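Long-range contact in HD domain protein (Enterococcus faecalis, PDB 4LRL), which probably hydrolyses deoxyribonucleoside triphosphates such as dGTP as an allosterically regulated, metal-dependent HD-domain phosphohydrolase: residues 144-149 against 279-284. Sequence-based numbering, arbitrary orientation.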
ATOM      1  N   THR C 144      -5.010   4.156  32.716  1.00 41.98           N
ATOM      2  CA  THR C 144      -4.203   4.562  33.865  1.00 43.28           C
ATOM      3  C   THR C 144      -5.028   5.425  34.816  1.00 44.56           C
ATOM      4  O   THR C 144      -4.987   5.249  36.030  1.00 45.75           O
ATOM      5  CB  THR C 144      -2.965   5.361  33.417  1.00 42.80           C
ATOM      6  OG1 THR C 144      -2.277   4.639  32.399  1.00 41.37           O
ATOM      7  CG2 THR C 144      -2.020   5.599  34.576  1.00 43.93           C
ATOM      8  N   PHE C 145      -5.785   6.350  34.234  1.00 44.41           N
ATOM      9  CA  PHE C 145      -6.601   7.287  34.988  1.00 45.94           C
ATOM     10  C   PHE C 145      -7.660   6.585  35.848  1.00 47.36           C
ATOM     11  O   PHE C 145      -7.888   6.972  37.002  1.00 48.96           O
ATOM     12  CB  PHE C 145      -7.254   8.289  34.036  1.00 44.85           C
ATOM     13  CG  PHE C 145      -7.642   9.572  34.693  1.00 46.32           C
ATOM     14  CD1 PHE C 145      -6.756  10.648  34.721  1.00 46.09           C
ATOM     15  CD2 PHE C 145      -8.891   9.708  35.297  1.00 47.29           C
ATOM     16  CE1 PHE C 145      -7.110  11.842  35.345  1.00 47.99           C
ATOM     17  CE2 PHE C 145      -9.255  10.900  35.924  1.00 49.14           C
ATOM     18  CZ  PHE C 145      -8.360  11.966  35.954  1.00 49.35           C
ATOM     19  N   GLU C 146      -8.288   5.547  35.297  1.00 46.84           N
ATOM     20  CA  GLU C 146      -9.319   4.812  36.037  1.00 48.65           C
ATOM     21  C   GLU C 146      -8.735   3.991  37.173  1.00 49.89           C
ATOM     22  O   GLU C 146      -9.382   3.811  38.200  1.00 51.39           O
ATOM     23  CB  GLU C 146     -10.153   3.932  35.105  1.00 47.77           C
ATOM     24  CG  GLU C 146     -10.884   4.734  34.035  1.00 49.04           C
ATOM     25  CD  GLU C 146     -11.614   3.886  33.007  1.00 50.80           C
ATOM     26  OE1 GLU C 146     -12.227   4.488  32.102  1.00 51.14           O
ATOM     27  OE2 GLU C 146     -11.590   2.636  33.097  1.00 52.64           O
ATOM     28  N   HIS C 147      -7.512   3.498  36.991  1.00 49.51           N
ATOM     29  CA  HIS C 147      -6.850   2.748  38.054  1.00 51.18           C
ATOM     30  C   HIS C 147      -6.564   3.629  39.276  1.00 52.79           C
ATOM     31  O   HIS C 147      -6.818   3.218  40.409  1.00 54.91           O
ATOM     32  CB  HIS C 147      -5.564   2.072  37.551  1.00 50.40           C
ATOM     33  CG  HIS C 147      -4.799   1.360  38.627  1.00 52.78           C
ATOM     34  ND1 HIS C 147      -3.530   1.736  39.015  1.00 53.03           N
ATOM     35  CD2 HIS C 147      -5.136   0.308  39.412  1.00 54.28           C
ATOM     36  CE1 HIS C 147      -3.112   0.939  39.983  1.00 55.28           C
ATOM     37  NE2 HIS C 147      -4.071   0.067  40.246  1.00 56.44           N
ATOM     38  N   ILE C 148      -6.065   4.841  39.035  1.00 52.30           N
ATOM     39  CA  ILE C 148      -5.660   5.755  40.113  1.00 53.94           C
ATOM     40  C   ILE C 148      -6.836   6.540  40.704  1.00 55.20           C
ATOM     41  O   ILE C 148      -6.929   6.705  41.927  1.00 56.96           O
ATOM     42  CB  ILE C 148      -4.559   6.764  39.641  1.00 53.39           C
ATOM     43  CG1 ILE C 148      -3.368   6.040  38.981  1.00 51.84           C
ATOM     44  CG2 ILE C 148      -4.110   7.678  40.788  1.00 55.02           C
ATOM     45  CD1 ILE C 148      -2.617   5.072  39.885  1.00 53.00           C
ATOM     46  N   PHE C 149      -7.729   7.026  39.844  1.00 54.10           N
ATOM     47  CA  PHE C 149      -8.808   7.903  40.300  1.00 55.54           C
ATOM     48  C   PHE C 149     -10.194   7.260  40.364  1.00 56.28           C
ATOM     49  O   PHE C 149     -11.172   7.927  40.685  1.00 57.24           O
ATOM     50  CB  PHE C 149      -8.835   9.188  39.476  1.00 54.31           C
ATOM     51  CG  PHE C 149      -7.571   9.985  39.575  1.00 54.18           C
ATOM     52  CD1 PHE C 149      -6.677  10.033  38.511  1.00 52.06           C
ATOM     53  CD2 PHE C 149      -7.259  10.671  40.740  1.00 56.00           C
ATOM     54  CE1 PHE C 149      -5.501  10.767  38.599  1.00 52.06           C
ATOM     55  CE2 PHE C 149      -6.073  11.411  40.841  1.00 56.75           C
ATOM     56  CZ  PHE C 149      -5.196  11.458  39.767  1.00 54.11           C
ATOM     57  N   LEU C 279       3.752   6.564  34.248  1.00 33.01           N
ATOM     58  CA  LEU C 279       2.594   7.434  34.360  1.00 33.18           C
ATOM     59  C   LEU C 279       1.719   7.055  35.574  1.00 33.80           C
ATOM     60  O   LEU C 279       1.274   7.930  36.319  1.00 34.19           O
ATOM     61  CB  LEU C 279       1.770   7.379  33.073  1.00 32.39           C
ATOM     62  CG  LEU C 279       0.429   8.115  33.001  1.00 32.72           C
ATOM     63  CD1 LEU C 279       0.618   9.627  33.113  1.00 32.37           C
ATOM     64  CD2 LEU C 279      -0.264   7.763  31.690  1.00 31.02           C
ATOM     65  N   ASP C 280       1.489   5.757  35.762  1.00 33.35           N
ATOM     66  CA  ASP C 280       0.636   5.269  36.844  1.00 34.24           C
ATOM     67  C   ASP C 280       1.194   5.729  38.183  1.00 34.88           C
ATOM     68  O   ASP C 280       0.484   6.313  39.001  1.00 35.82           O
ATOM     69  CB  ASP C 280       0.507   3.736  36.782  1.00 33.89           C
ATOM     70  CG  ASP C 280      -0.362   3.160  37.902  1.00 35.90           C
ATOM     71  OD1 ASP C 280      -1.503   2.757  37.623  1.00 37.59           O
ATOM     72  OD2 ASP C 280       0.084   3.098  39.066  1.00 38.80           O
ATOM     73  N   HIS C 281       2.482   5.483  38.382  1.00 34.55           N
ATOM     74  CA  HIS C 281       3.128   5.761  39.652  1.00 34.84           C
ATOM     75  C   HIS C 281       3.310   7.256  39.885  1.00 35.26           C
ATOM     76  O   HIS C 281       3.235   7.733  41.023  1.00 36.01           O
ATOM     77  CB  HIS C 281       4.459   5.030  39.712  1.00 34.64           C
ATOM     78  CG  HIS C 281       4.321   3.544  39.811  1.00 34.69           C
ATOM     79  ND1 HIS C 281       5.399   2.691  39.721  1.00 34.28           N
ATOM     80  CD2 HIS C 281       3.230   2.759  40.001  1.00 34.48           C
ATOM     81  CE1 HIS C 281       4.981   1.445  39.871  1.00 35.52           C
ATOM     82  NE2 HIS C 281       3.669   1.458  40.040  1.00 34.29           N
ATOM     83  N   LEU C 282       3.543   7.984  38.794  1.00 34.49           N
ATOM     84  CA  LEU C 282       3.606   9.440  38.804  1.00 34.63           C
ATOM     85  C   LEU C 282       2.312  10.063  39.315  1.00 35.47           C
ATOM     86  O   LEU C 282       2.336  10.935  40.174  1.00 36.66           O
ATOM     87  CB  LEU C 282       3.914   9.953  37.396  1.00 34.00           C
ATOM     88  CG  LEU C 282       3.821  11.449  37.088  1.00 34.42           C
ATOM     89  CD1 LEU C 282       4.798  12.223  37.939  1.00 32.23           C
ATOM     90  CD2 LEU C 282       4.065  11.686  35.582  1.00 32.98           C
ATOM     91  N   LEU C 283       1.182   9.609  38.790  1.00 35.19           N
ATOM     92  CA  LEU C 283      -0.102  10.125  39.230  1.00 36.29           C
ATOM     93  C   LEU C 283      -0.376   9.687  40.662  1.00 37.67           C
ATOM     94  O   LEU C 283      -0.952  10.440  41.453  1.00 38.76           O
ATOM     95  CB  LEU C 283      -1.230   9.663  38.298  1.00 35.80           C
ATOM     96  CG  LEU C 283      -1.193  10.183  36.853  1.00 34.24           C
ATOM     97  CD1 LEU C 283      -2.201   9.438  36.018  1.00 34.22           C
ATOM     98  CD2 LEU C 283      -1.450  11.690  36.772  1.00 35.78           C
ATOM     99  N   HIS C 284       0.044   8.469  40.990  1.00 37.50           N
ATOM    100  CA  HIS C 284      -0.162   7.953  42.329  1.00 39.41           C
ATOM    101  C   HIS C 284       0.604   8.783  43.363  1.00 40.01           C
ATOM    102  O   HIS C 284       0.063   9.114  44.420  1.00 41.65           O
ATOM    103  CB  HIS C 284       0.227   6.480  42.418  1.00 39.03           C
ATOM    104  CG  HIS C 284      -0.162   5.841  43.715  1.00 43.08           C
ATOM    105  ND1 HIS C 284       0.681   5.007  44.420  1.00 45.66           N
ATOM    106  CD2 HIS C 284      -1.294   5.947  44.454  1.00 46.04           C
ATOM    107  CE1 HIS C 284       0.077   4.608  45.525  1.00 46.97           C
ATOM    108  NE2 HIS C 284      -1.121   5.165  45.570  1.00 47.93           N
TER
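Thr144 pushes its methyl CG2 against the backbone of the facing helix, 3.5 Å from Asp280 CA, with Leu279 CG and the CD1 methyl of Leu283 also close by. CG2 stands anti to the backbone N, and OG1 lies beside that N, anti to the carbonyl carbon, where Thr144 OG1 passes 3.8 Å from Leu279 CD2 and is hydrogen-bonded to Glu276, one turn earlier on that same helix. A turn further along, Ile148 fits between Asp280, Leu283 and His284. Its CD1 touches the Asp280 carboxylate, 3.4 Å from OD1, and also meets His284 CB, while CG1 lies 4.3 Å from Leu283 CB. These two segments, from helices 142-149 and 270-291, run in roughly the same direction at 35°, their axes 9.7 Å apart; the first belongs to the HD domain and the second to the HD-associated region, so the contact ties the two sequence regions together. At the more exposed margin, the side chains of His147 and Asp280 cross at about a right angle, with the carboxylate at the edge of the imidazole. His147 ND1 donates to the syn lone pair of Asp280 OD1 over 2.7 Å, but the bond is bent, 139° at the hydrogen, and OD1 sits 24° out of the imidazole plane. With CG anti to the backbone N, Asp280 swings its carboxylate across to His147 and Ile148. On the buried margin Phe149 brings CE1 to 4.4 Å from Leu283 CD1; Phe307 and Phe308 of helix 305-308 pack against Phe149, and Phe329 of helix 322-332 against Leu279 and Leu283.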